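Local coordinates for protein 3-polyprenyl-4-hydroxybenzoate decarboxylase and related decarboxylases (Pelotomaculum thermopropionicum SI, PDB 6H6V) that catalyses, as the UbiD-class flavoenzyme HmfF, the reversible decarboxylation of 2,5-furandicarboxylic acid to 2-furoic acid, at residues Lys19-Glu24 and Leu44-Val49; Ser149-Gln154 and Ile163-Arg168; Gly258-Tyr263 and Met399-Asp404. All blocks are in the same frame, centred on the assembly; numbering follows the deposited sequence.

Contact 1 of 3, residues Lys19-Glu24 and Leu44-Val49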
loop_
_atom_site.group_PDB
_atom_site.type_symbol
_atom_site.label_atom_id
_atom_site.label_comp_id
_atom_site.label_asym_id
_atom_site.label_seq_id
_atom_site.Cartn_x
_atom_site.Cartn_y
_atom_site.Cartn_z
ATOM N N LYS F 19 -0.250 52.716 -8.254
ATOM C CA LYS F 19 -1.419 53.544 -8.518
ATOM C C LYS F 19 -1.822 54.177 -7.208
ATOM O O LYS F 19 -1.602 53.621 -6.138
ATOM C CB LYS F 19 -2.553 52.706 -9.124
ATOM C CG LYS F 19 -2.113 52.034 -10.426
ATOM C CD LYS F 19 -3.216 51.472 -11.306
ATOM C CE LYS F 19 -2.603 50.492 -12.304
ATOM N NZ LYS F 19 -3.605 49.850 -13.196
ATOM N N ARG F 20 -2.361 55.384 -7.301
ATOM C CA ARG F 20 -2.695 56.190 -6.141
ATOM C C ARG F 20 -4.189 56.124 -5.891
ATOM O O ARG F 20 -4.973 56.064 -6.827
ATOM C CB ARG F 20 -2.243 57.632 -6.367
ATOM C CG ARG F 20 -0.726 57.759 -6.469
ATOM C CD ARG F 20 -0.287 59.072 -7.075
ATOM N NE ARG F 20 1.171 59.164 -7.125
ATOM C CZ ARG F 20 1.964 59.595 -6.143
ATOM N NH1 ARG F 20 1.458 59.978 -4.957
ATOM N NH2 ARG F 20 3.279 59.631 -6.322
ATOM N N VAL F 21 -4.573 56.126 -4.624
ATOM C CA VAL F 21 -5.972 56.117 -4.239
ATOM C C VAL F 21 -6.210 57.406 -3.491
ATOM O O VAL F 21 -5.834 57.542 -2.325
ATOM C CB VAL F 21 -6.313 54.893 -3.378
ATOM C CG1 VAL F 21 -7.709 55.014 -2.762
ATOM C CG2 VAL F 21 -6.224 53.629 -4.228
ATOM N N ARG F 22 -6.839 58.348 -4.186
ATOM C CA ARG F 22 -7.047 59.705 -3.684
ATOM C C ARG F 22 -8.266 59.772 -2.780
ATOM O O ARG F 22 -8.289 60.552 -1.840
ATOM C CB ARG F 22 -7.169 60.690 -4.848
ATOM C CG ARG F 22 -6.005 60.557 -5.816
ATOM C CD ARG F 22 -5.851 61.738 -6.751
ATOM N NE ARG F 22 -4.464 61.814 -7.218
ATOM C CZ ARG F 22 -3.913 61.042 -8.168
ATOM N NH1 ARG F 22 -2.633 61.218 -8.505
ATOM N NH2 ARG F 22 -4.619 60.084 -8.775
ATOM N N LYS F 23 -9.262 58.930 -3.047
ATOM C CA LYS F 23 -10.493 58.920 -2.254
ATOM C C LYS F 23 -10.180 58.460 -0.818
ATOM O O LYS F 23 -9.219 57.721 -0.592
ATOM C CB LYS F 23 -11.566 58.044 -2.922
ATOM C CG LYS F 23 -12.981 58.594 -2.798
ATOM C CD LYS F 23 -14.011 57.724 -3.496
ATOM C CE LYS F 23 -15.426 57.922 -2.941
ATOM N NZ LYS F 23 -16.144 56.621 -2.967
ATOM N N GLU F 24 -10.957 58.939 0.152
ATOM C CA GLU F 24 -10.718 58.595 1.551
ATOM C C GLU F 24 -11.004 57.098 1.755
ATOM O O GLU F 24 -11.927 56.567 1.138
ATOM C CB GLU F 24 -11.564 59.448 2.501
ATOM C CG GLU F 24 -11.013 59.507 3.928
ATOM C CD GLU F 24 -12.011 59.962 4.981
ATOM O OE1 GLU F 24 -13.065 59.296 5.152
ATOM O OE2 GLU F 24 -11.712 60.968 5.670
ATOM N N LEU F 44 -0.486 49.875 -4.279
ATOM C CA LEU F 44 -1.434 50.946 -4.040
ATOM C C LEU F 44 -0.863 51.893 -2.997
ATOM O O LEU F 44 -0.375 51.452 -1.947
ATOM C CB LEU F 44 -2.764 50.409 -3.529
ATOM C CG LEU F 44 -3.563 49.491 -4.449
ATOM C CD1 LEU F 44 -4.872 49.136 -3.748
ATOM C CD2 LEU F 44 -3.805 50.112 -5.815
ATOM N N LEU F 45 -0.942 53.194 -3.282
ATOM C CA LEU F 45 -0.596 54.226 -2.316
ATOM C C LEU F 45 -1.867 54.971 -1.941
ATOM O O LEU F 45 -2.428 55.697 -2.762
ATOM C CB LEU F 45 0.439 55.170 -2.923
ATOM C CG LEU F 45 0.822 56.419 -2.128
ATOM C CD1 LEU F 45 1.191 56.101 -0.697
ATOM C CD2 LEU F 45 1.996 57.093 -2.796
ATOM N N PHE F 46 -2.324 54.761 -0.713
ATOM C CA PHE F 46 -3.526 55.410 -0.187
ATOM C C PHE F 46 -3.171 56.793 0.363
ATOM O O PHE F 46 -2.698 56.915 1.494
ATOM C CB PHE F 46 -4.185 54.536 0.896
ATOM C CG PHE F 46 -4.592 53.174 0.401
ATOM C CD1 PHE F 46 -5.804 52.988 -0.237
ATOM C CD2 PHE F 46 -3.748 52.072 0.559
ATOM C CE1 PHE F 46 -6.187 51.730 -0.695
ATOM C CE2 PHE F 46 -4.116 50.821 0.097
ATOM C CZ PHE F 46 -5.331 50.649 -0.539
ATOM N N GLU F 47 -3.413 57.829 -0.436
ATOM C CA GLU F 47 -3.054 59.209 -0.064
ATOM C C GLU F 47 -3.885 59.800 1.077
ATOM O O GLU F 47 -3.441 60.746 1.712
ATOM C CB GLU F 47 -3.096 60.141 -1.285
ATOM C CG GLU F 47 -2.076 59.757 -2.339
ATOM C CD GLU F 47 -1.965 60.723 -3.506
ATOM O OE1 GLU F 47 -3.001 61.299 -3.936
ATOM O OE2 GLU F 47 -0.832 60.879 -4.015
ATOM N N ARG F 48 -5.065 59.231 1.344
ATOM C CA ARG F 48 -5.997 59.792 2.316
ATOM C C ARG F 48 -6.610 58.690 3.189
ATOM O O ARG F 48 -7.578 58.034 2.806
ATOM C CB ARG F 48 -7.079 60.574 1.558
ATOM C CG ARG F 48 -7.856 61.610 2.375
ATOM C CD ARG F 48 -8.909 62.347 1.547
ATOM N NE ARG F 48 -8.964 63.777 1.921
ATOM C CZ ARG F 48 -8.107 64.731 1.514
ATOM N NH1 ARG F 48 -7.097 64.448 0.696
ATOM N NH2 ARG F 48 -8.259 65.975 1.943
ATOM N N VAL F 49 -6.027 58.488 4.366
ATOM C CA VAL F 49 -6.495 57.462 5.291
ATOM C C VAL F 49 -7.251 58.134 6.442
ATOM O O VAL F 49 -6.659 58.885 7.222
ATOM C CB VAL F 49 -5.315 56.617 5.832
ATOM C CG1 VAL F 49 -5.812 55.458 6.688
ATOM C CG2 VAL F 49 -4.465 56.090 4.679
HETATM O O HOH W 1 -6.770 56.837 -0.090
#
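With CG turned anti to the carbonyl carbon (chi1 -65°) and the chain extended as far as NE, R20 carries its guanidinium to E47, whose extended side chain brings its carboxylate back to residues 19-24. NH1 of R20 donates to OE2 of E47 at 2.6 Å in a salt bridge. The oxygen sits at the guanidinium edge and is met nearly along its C-O bond, while the two flat groups are inclined by 61°, and a single N-H makes the link. The second carboxylate oxygen faces R22: OE1 of E47 is 3.6 Å from NE of R22 but stands well out of that guanidinium plane, a long pairing of charges with no N-H aimed at it. Two arginines beside one carboxylate would be expected to keep it ionised. CD2 of L45 lies over one face of the R20 guanidinium, 3.6 Å from NH1, and E13 holds NE of R20 in a further salt bridge.

The backbones run as two parallel strands of a beta-alpha-beta unit, in which helix 30-38 makes the crossover between strands 18-21 and 43-46. L45 bonds to both neighbours of R20: its N donates to O of K19 at 3.0 Å, and its O accepts from N of V21 at 2.9 Å. One step further, N of E47 donates to O of V21 at 3.1 Å.

On the face that V21 and F46 share, the two lie side by side, with CB of V21 3.7 Å from CD1 of the F46 ring. I31 and L34 of the crossover helix pack on F46, and Y446 of a second subunit packs on V21. Further on, the aliphatic parts of E24 and R48 cross at about a right angle, CB of E24 lying 4.0 Å from CD of R48.

Contact 2 of 3, residues Ser149-Gln154 and Ile163-Arg168. With FMN (flavin mononucleotide), chain B.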
loop_
_atom_site.group_PDB
_atom_site.type_symbol
_atom_site.label_atom_id
_atom_site.label_comp_id
_atom_site.label_asym_id
_atom_site.label_seq_id
_atom_site.Cartn_x
_atom_site.Cartn_y
_atom_site.Cartn_z
ATOM N N SER F 149 14.492 39.899 11.710
ATOM C CA SER F 149 13.361 39.051 11.344
ATOM C C SER F 149 12.117 39.912 11.341
ATOM O O SER F 149 12.137 41.009 11.878
ATOM C CB SER F 149 13.197 37.907 12.352
ATOM O OG SER F 149 13.328 38.326 13.701
ATOM N N ILE F 150 11.042 39.418 10.739
ATOM C CA ILE F 150 9.780 40.144 10.710
ATOM C C ILE F 150 8.782 39.429 11.612
ATOM O O ILE F 150 8.679 38.210 11.561
ATOM C CB ILE F 150 9.209 40.216 9.279
ATOM C CG1 ILE F 150 10.180 40.958 8.355
ATOM C CG2 ILE F 150 7.853 40.918 9.289
ATOM C CD1 ILE F 150 9.762 40.995 6.904
ATOM N N HIS F 151 8.054 40.184 12.429
ATOM C CA HIS F 151 7.090 39.614 13.368
ATOM C C HIS F 151 5.848 40.448 13.420
ATOM O O HIS F 151 5.936 41.673 13.423
ATOM C CB HIS F 151 7.673 39.549 14.773
ATOM C CG HIS F 151 8.947 38.785 14.851
ATOM N ND1 HIS F 151 8.994 37.489 15.295
ATOM C CD2 HIS F 151 10.211 39.113 14.502
ATOM C CE1 HIS F 151 10.239 37.046 15.220
ATOM N NE2 HIS F 151 11.000 38.016 14.745
ATOM N N ARG F 152 4.695 39.792 13.460
ATOM C CA ARG F 152 3.432 40.506 13.593
ATOM C C ARG F 152 3.345 41.157 14.978
ATOM O O ARG F 152 3.800 40.587 15.979
ATOM C CB ARG F 152 2.242 39.585 13.336
ATOM C CG ARG F 152 1.912 38.599 14.442
ATOM C CD ARG F 152 0.713 37.773 14.040
ATOM N NE ARG F 152 0.277 36.912 15.128
ATOM C CZ ARG F 152 -0.093 35.638 15.017
ATOM N NH1 ARG F 152 -0.061 34.984 13.854
ATOM N NH2 ARG F 152 -0.460 34.990 16.115
ATOM N N LEU F 153 2.797 42.368 15.017
ATOM C CA LEU F 153 2.746 43.156 16.240
ATOM C C LEU F 153 1.337 43.669 16.399
ATOM O O LEU F 153 0.897 44.540 15.645
ATOM C CB LEU F 153 3.742 44.311 16.171
ATOM C CG LEU F 153 5.190 43.882 15.922
ATOM C CD1 LEU F 153 6.025 45.018 15.368
ATOM C CD2 LEU F 153 5.796 43.335 17.203
ATOM N N GLN F 154 0.616 43.080 17.347
ATOM C CA GLN F 154 -0.705 43.564 17.724
ATOM C C GLN F 154 -0.555 44.843 18.543
ATOM O O GLN F 154 0.227 44.879 19.494
ATOM C CB GLN F 154 -1.430 42.529 18.574
ATOM C CG GLN F 154 -2.911 42.824 18.712
ATOM C CD GLN F 154 -3.629 41.826 19.590
ATOM O OE1 GLN F 154 -3.079 40.778 19.969
ATOM N NE2 GLN F 154 -4.869 42.142 19.923
ATOM N N ILE F 163 3.567 40.392 20.530
ATOM C CA ILE F 163 4.452 39.896 19.475
ATOM C C ILE F 163 4.457 38.364 19.428
ATOM O O ILE F 163 4.542 37.710 20.468
ATOM C CB ILE F 163 5.881 40.452 19.635
ATOM C CG1 ILE F 163 6.738 40.102 18.418
ATOM C CG2 ILE F 163 6.550 39.911 20.887
ATOM C CD1 ILE F 163 8.161 40.624 18.478
ATOM N N LEU F 164 4.347 37.802 18.221
ATOM C CA LEU F 164 4.544 36.366 18.002
ATOM C C LEU F 164 6.004 36.133 17.689
ATOM O O LEU F 164 6.519 36.641 16.689
ATOM C CB LEU F 164 3.693 35.856 16.843
ATOM C CG LEU F 164 3.885 34.378 16.484
ATOM C CD1 LEU F 164 3.304 33.483 17.568
ATOM C CD2 LEU F 164 3.269 34.060 15.127
ATOM N N ILE F 165 6.671 35.373 18.549
ATOM C CA ILE F 165 8.048 34.964 18.314
ATOM C C ILE F 165 8.064 33.442 18.177
ATOM O O ILE F 165 7.970 32.719 19.179
ATOM C CB ILE F 165 8.998 35.423 19.446
ATOM C CG1 ILE F 165 8.705 36.877 19.854
ATOM C CG2 ILE F 165 10.453 35.271 19.006
ATOM C CD1 ILE F 165 9.665 37.438 20.885
ATOM N N LEU F 166 8.159 32.955 16.937
ATOM C CA LEU F 166 8.395 31.531 16.696
ATOM C C LEU F 166 9.832 31.205 17.099
ATOM O O LEU F 166 10.694 32.106 17.126
ATOM C CB LEU F 166 8.157 31.159 15.224
ATOM C CG LEU F 166 6.728 31.354 14.682
ATOM C CD1 LEU F 166 6.763 31.289 13.141
ATOM C CD2 LEU F 166 5.739 30.350 15.279
ATOM N N PRO F 167 10.106 29.924 17.416
ATOM C CA PRO F 167 11.410 29.549 17.962
ATOM C C PRO F 167 12.575 29.494 16.950
ATOM O O PRO F 167 13.008 28.410 16.589
ATOM C CB PRO F 167 11.125 28.177 18.585
ATOM C CG PRO F 167 10.047 27.612 17.749
ATOM C CD PRO F 167 9.177 28.777 17.393
ATOM N N ARG F 168 13.070 30.656 16.522
ATOM C CA ARG F 168 14.287 30.739 15.707
ATOM C C ARG F 168 15.229 31.727 16.416
ATOM O O ARG F 168 15.390 31.601 17.612
ATOM C CB ARG F 168 14.013 31.086 14.227
ATOM C CG ARG F 168 13.498 29.952 13.352
ATOM C CD ARG F 168 11.959 29.820 13.415
ATOM N NE ARG F 168 11.223 30.770 12.560
ATOM C CZ ARG F 168 10.458 30.476 11.502
ATOM N NH1 ARG F 168 10.248 29.233 11.089
ATOM N NH2 ARG F 168 9.881 31.464 10.838
HETATM N N1 FMN B . 7.781 34.973 12.287
HETATM C C2 FMN B . 7.249 34.938 13.531
HETATM O O2 FMN B . 7.838 34.252 14.401
HETATM N N3 FMN B . 6.125 35.619 13.859
HETATM C C4 FMN B . 5.461 36.384 12.980
HETATM O O4 FMN B . 4.428 37.042 13.278
HETATM C C4A FMN B . 6.008 36.446 11.623
HETATM N N5 FMN B . 5.407 37.185 10.715
HETATM C C5A FMN B . 5.896 37.266 9.483
HETATM C C6 FMN B . 5.202 38.072 8.613
HETATM C C7 FMN B . 5.645 38.209 7.321
HETATM C C7M FMN B . 4.789 39.133 6.513
HETATM C C8 FMN B . 6.886 37.481 6.847
HETATM C C8M FMN B . 7.437 37.551 5.442
HETATM C C9 FMN B . 7.575 36.673 7.745
HETATM C C9A FMN B . 7.126 36.531 9.062
HETATM N N10 FMN B . 7.775 35.742 10.033
HETATM C C10 FMN B . 7.213 35.683 11.308
HETATM C "C1'" FMN B . 8.950 34.913 9.739
HETATM C "C2'" FMN B . 10.310 35.408 10.160
HETATM O "O2'" FMN B . 10.496 36.826 10.041
HETATM C "C3'" FMN B . 11.238 34.724 9.199
HETATM O "O3'" FMN B . 10.965 33.337 9.128
HETATM C "C4'" FMN B . 12.661 34.964 9.586
HETATM O "O4'" FMN B . 13.417 34.359 8.507
HETATM C "C5'" FMN B . 13.023 34.455 11.003
HETATM O "O5'" FMN B . 14.408 34.046 11.013
HETATM P P FMN B . 15.596 34.384 12.060
HETATM O O1P FMN B . 14.939 34.061 13.379
HETATM O O2P FMN B . 16.747 33.531 11.553
HETATM O O3P FMN B . 15.905 35.847 11.894
#
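H151 and L164 meet beside the flavin, in a Rift-related domain where strands 146-157 and 160-163 form an antiparallel hairpin and the chain after the second strand passes the isoalloxazine edge. ND1 of H151 donates to O of L164 at 3.0 Å, the oxygen lying in the imidazole plane and the N-H in the carbonyl plane. The same carbonyl also receives a weak bond from N3 of FMN, so the histidine and the flavin share one acceptor. The backbone reads the rest of the pyrimidine edge: N of R152 donates to O4 of FMN at 2.8 Å in an almost straight bond, and N of L166 donates to O2 of FMN at 2.9 Å. Further along the cofactor, the ribityl hydroxyl O2' of FMN is gripped twice by I150, accepting from its N at 2.7 Å and donating to its O.

The extended R152 side chain, its CG between the backbone N and the carbonyl carbon (chi1 74°), brings its guanidinium under the methyl CD2 of L164. This methyl lies over the centre of the flat group, 3.7 Å from CZ of R152, while E254 forms a salt bridge to NE. At the base of the hairpin, L153 and I163 form a non-hydrogen-bonded pair, and CD2 of L153 lies 3.6 Å from CG1 of I163. L170 of helix 169-179 packs against H151. The far nitrogen of the imidazole is also held: OG of S149 lies in the ring plane, hydrogen-bonded to NE2 of H151 at 2.6 Å, which fixes the ring's rotation from both edges.

Contact 3 of 3, residues Gly258-Tyr263 and Met399-Asp404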
loop_
_atom_site.group_PDB
_atom_site.type_symbol
_atom_site.label_atom_id
_atom_site.label_comp_id
_atom_site.label_asym_id
_atom_site.label_seq_id
_atom_site.Cartn_x
_atom_site.Cartn_y
_atom_site.Cartn_z
ATOM N N GLY F 258 -5.316 36.703 11.049
ATOM C CA GLY F 258 -5.359 36.007 9.765
ATOM C C GLY F 258 -3.936 35.875 9.231
ATOM O O GLY F 258 -3.223 36.877 9.093
ATOM N N GLU F 259 -3.524 34.643 8.941
ATOM C CA GLU F 259 -2.139 34.342 8.599
ATOM C C GLU F 259 -1.937 33.884 7.142
ATOM O O GLU F 259 -2.887 33.785 6.368
ATOM C CB GLU F 259 -1.581 33.306 9.592
ATOM C CG GLU F 259 -0.822 33.908 10.773
ATOM C CD GLU F 259 0.400 34.767 10.382
ATOM O OE1 GLU F 259 0.921 35.474 11.294
ATOM O OE2 GLU F 259 0.844 34.752 9.192
ATOM N N TYR F 260 -0.682 33.605 6.780
ATOM C CA TYR F 260 -0.290 33.245 5.411
ATOM C C TYR F 260 -1.125 32.164 4.702
ATOM O O TYR F 260 -1.327 32.267 3.482
ATOM C CB TYR F 260 1.213 32.896 5.336
ATOM C CG TYR F 260 1.576 31.625 6.082
ATOM C CD1 TYR F 260 1.386 30.360 5.494
ATOM C CD2 TYR F 260 2.094 31.682 7.382
ATOM C CE1 TYR F 260 1.691 29.198 6.188
ATOM C CE2 TYR F 260 2.407 30.527 8.076
ATOM C CZ TYR F 260 2.206 29.282 7.484
ATOM O OH TYR F 260 2.514 28.130 8.181
ATOM N N PRO F 261 -1.632 31.141 5.438
ATOM C CA PRO F 261 -2.347 30.098 4.707
ATOM C C PRO F 261 -3.852 30.335 4.572
ATOM O O PRO F 261 -4.599 29.393 4.303
ATOM C CB PRO F 261 -2.069 28.864 5.561
ATOM C CG PRO F 261 -2.069 29.384 6.950
ATOM C CD PRO F 261 -1.617 30.834 6.883
ATOM N N ARG F 262 -4.291 31.580 4.735
ATOM C CA ARG F 262 -5.696 31.942 4.690
ATOM C C ARG F 262 -6.490 31.267 5.836
ATOM O O ARG F 262 -7.668 31.019 5.686
ATOM C CB ARG F 262 -6.303 31.729 3.278
ATOM C CG ARG F 262 -5.764 32.715 2.222
ATOM C CD ARG F 262 -6.061 32.385 0.751
ATOM N NE ARG F 262 -4.833 32.493 -0.086
ATOM C CZ ARG F 262 -4.621 31.913 -1.283
ATOM N NH1 ARG F 262 -5.571 31.193 -1.907
ATOM N NH2 ARG F 262 -3.433 32.071 -1.887
ATOM N N TYR F 263 -5.849 31.002 6.983
ATOM C CA TYR F 263 -6.542 30.588 8.226
ATOM C C TYR F 263 -6.087 31.465 9.392
ATOM O O TYR F 263 -5.089 32.164 9.298
ATOM C CB TYR F 263 -6.265 29.127 8.576
ATOM C CG TYR F 263 -6.734 28.143 7.529
ATOM C CD1 TYR F 263 -8.067 27.739 7.459
ATOM C CD2 TYR F 263 -5.838 27.612 6.602
ATOM C CE1 TYR F 263 -8.490 26.819 6.506
ATOM C CE2 TYR F 263 -6.263 26.714 5.632
ATOM C CZ TYR F 263 -7.583 26.309 5.591
ATOM O OH TYR F 263 -7.994 25.410 4.645
HETATM N N MSE F 399 6.835 15.016 10.093
HETATM C CA MSE F 399 6.719 16.322 10.687
HETATM C C MSE F 399 6.256 17.292 9.668
HETATM O O MSE F 399 6.872 17.438 8.613
HETATM C CB MSE F 399 8.084 16.733 11.168
HETATM C CG MSE F 399 7.967 18.054 11.915
HETATM SE SE MSE F 399 9.758 18.798 12.314
HETATM C CE MSE F 399 10.954 18.023 10.933
ATOM N N GLY F 400 5.172 17.986 9.983
ATOM C CA GLY F 400 4.642 19.069 9.145
ATOM C C GLY F 400 4.621 20.411 9.856
ATOM O O GLY F 400 5.617 20.849 10.417
ATOM N N ASN F 401 3.460 21.037 9.855
ATOM C CA ASN F 401 3.301 22.438 10.217
ATOM C C ASN F 401 2.080 22.574 11.111
ATOM O O ASN F 401 1.038 22.014 10.798
ATOM C CB ASN F 401 3.086 23.211 8.926
ATOM C CG ASN F 401 3.261 24.696 9.098
ATOM O OD1 ASN F 401 4.338 25.155 9.499
ATOM N ND2 ASN F 401 2.222 25.461 8.784
ATOM N N ARG F 402 2.184 23.307 12.212
ATOM C CA ARG F 402 1.046 23.413 13.149
ATOM C C ARG F 402 -0.135 24.177 12.576
ATOM O O ARG F 402 -1.281 23.860 12.888
ATOM C CB ARG F 402 1.462 24.043 14.479
ATOM C CG ARG F 402 2.213 23.071 15.364
ATOM C CD ARG F 402 2.495 23.660 16.744
ATOM N NE ARG F 402 3.212 22.678 17.560
ATOM C CZ ARG F 402 2.662 21.606 18.144
ATOM N NH1 ARG F 402 1.356 21.360 18.051
ATOM N NH2 ARG F 402 3.435 20.778 18.843
ATOM N N LEU F 403 0.151 25.154 11.716
ATOM C CA LEU F 403 -0.876 26.047 11.186
ATOM C C LEU F 403 -1.703 25.428 10.051
ATOM O O LEU F 403 -2.806 25.890 9.787
ATOM C CB LEU F 403 -0.246 27.379 10.748
ATOM C CG LEU F 403 -1.029 28.625 11.157
ATOM C CD1 LEU F 403 -1.034 28.824 12.673
ATOM C CD2 LEU F 403 -0.449 29.855 10.448
ATOM N N ASP F 404 -1.164 24.416 9.372
ATOM C CA ASP F 404 -1.940 23.561 8.462
ATOM C C ASP F 404 -2.994 22.843 9.317
ATOM O O ASP F 404 -2.657 22.001 10.146
ATOM C CB ASP F 404 -0.990 22.591 7.706
ATOM C CG ASP F 404 -1.699 21.361 7.080
ATOM O OD1 ASP F 404 -2.932 21.388 6.837
ATOM O OD2 ASP F 404 -0.982 20.353 6.812
#
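A type I turn from E259 to R262, closed by N of R262 donating to O of E259 at 3.1 Å, faces the irregular loop that holds N401 and L403. Y260 is the arm that reaches across. Its CG lies between the backbone N and the carbonyl carbon (chi1 67°), and the ring extends to N401, which approaches from the opposite direction. ND2 of N401 donates to OH of Y260 at 2.8 Å. The hydroxyl is tilted somewhat from the amide plane, and the amide itself meets the phenol at its edge, with the two planes 49° apart.

Next to this polar link, a single methyl does most of the apolar work. CD2 of L403 is 3.7 Å from CB of E259, 3.8 Å from CE2 of Y260 and 3.9 Å from CD of P261, so that it is seated among three consecutive residues of the turn. It comes to the tyrosine ring obliquely, and CD of P261 lies above one face of that ring, near its rim. R331 makes a cation-pi contact with Y260.

E259 bends away from L403 after CB. Its OE2 accepts from N of Y260 at 3.1 Å, through the lone pair turned away from the other oxygen, and its OE1 pairs with R152. W380 of a second subunit donates to O of P261, anchoring the back of the turn. The contact thus joins the flavin-binding domain to the C-terminal domain next to the cofactor, and E259, together with R152 and E254, matches the Glu-Arg-Glu network typical of UbiD active sites.

How the contacts relate
The three contacts follow one another along the chain but differ in their relation to the flavin. Contact 2 forms part of the FMN pocket. The centres of contacts 2 and 3 lie about 15 Å apart, and the two are tied directly, NH1 of R152 meeting OE1 of E259 at 2.8 Å in a salt bridge; the E259 side chain comes within about 4 Å of FMN. The ion pair connects the pocket to the turn that packs on the C-terminal domain. Contact 1 stands apart in the N-terminal domain, its centre about 29 Å from that of contact 2 and 32 Å from that of contact 3. Like contact 3, it touches the second subunit.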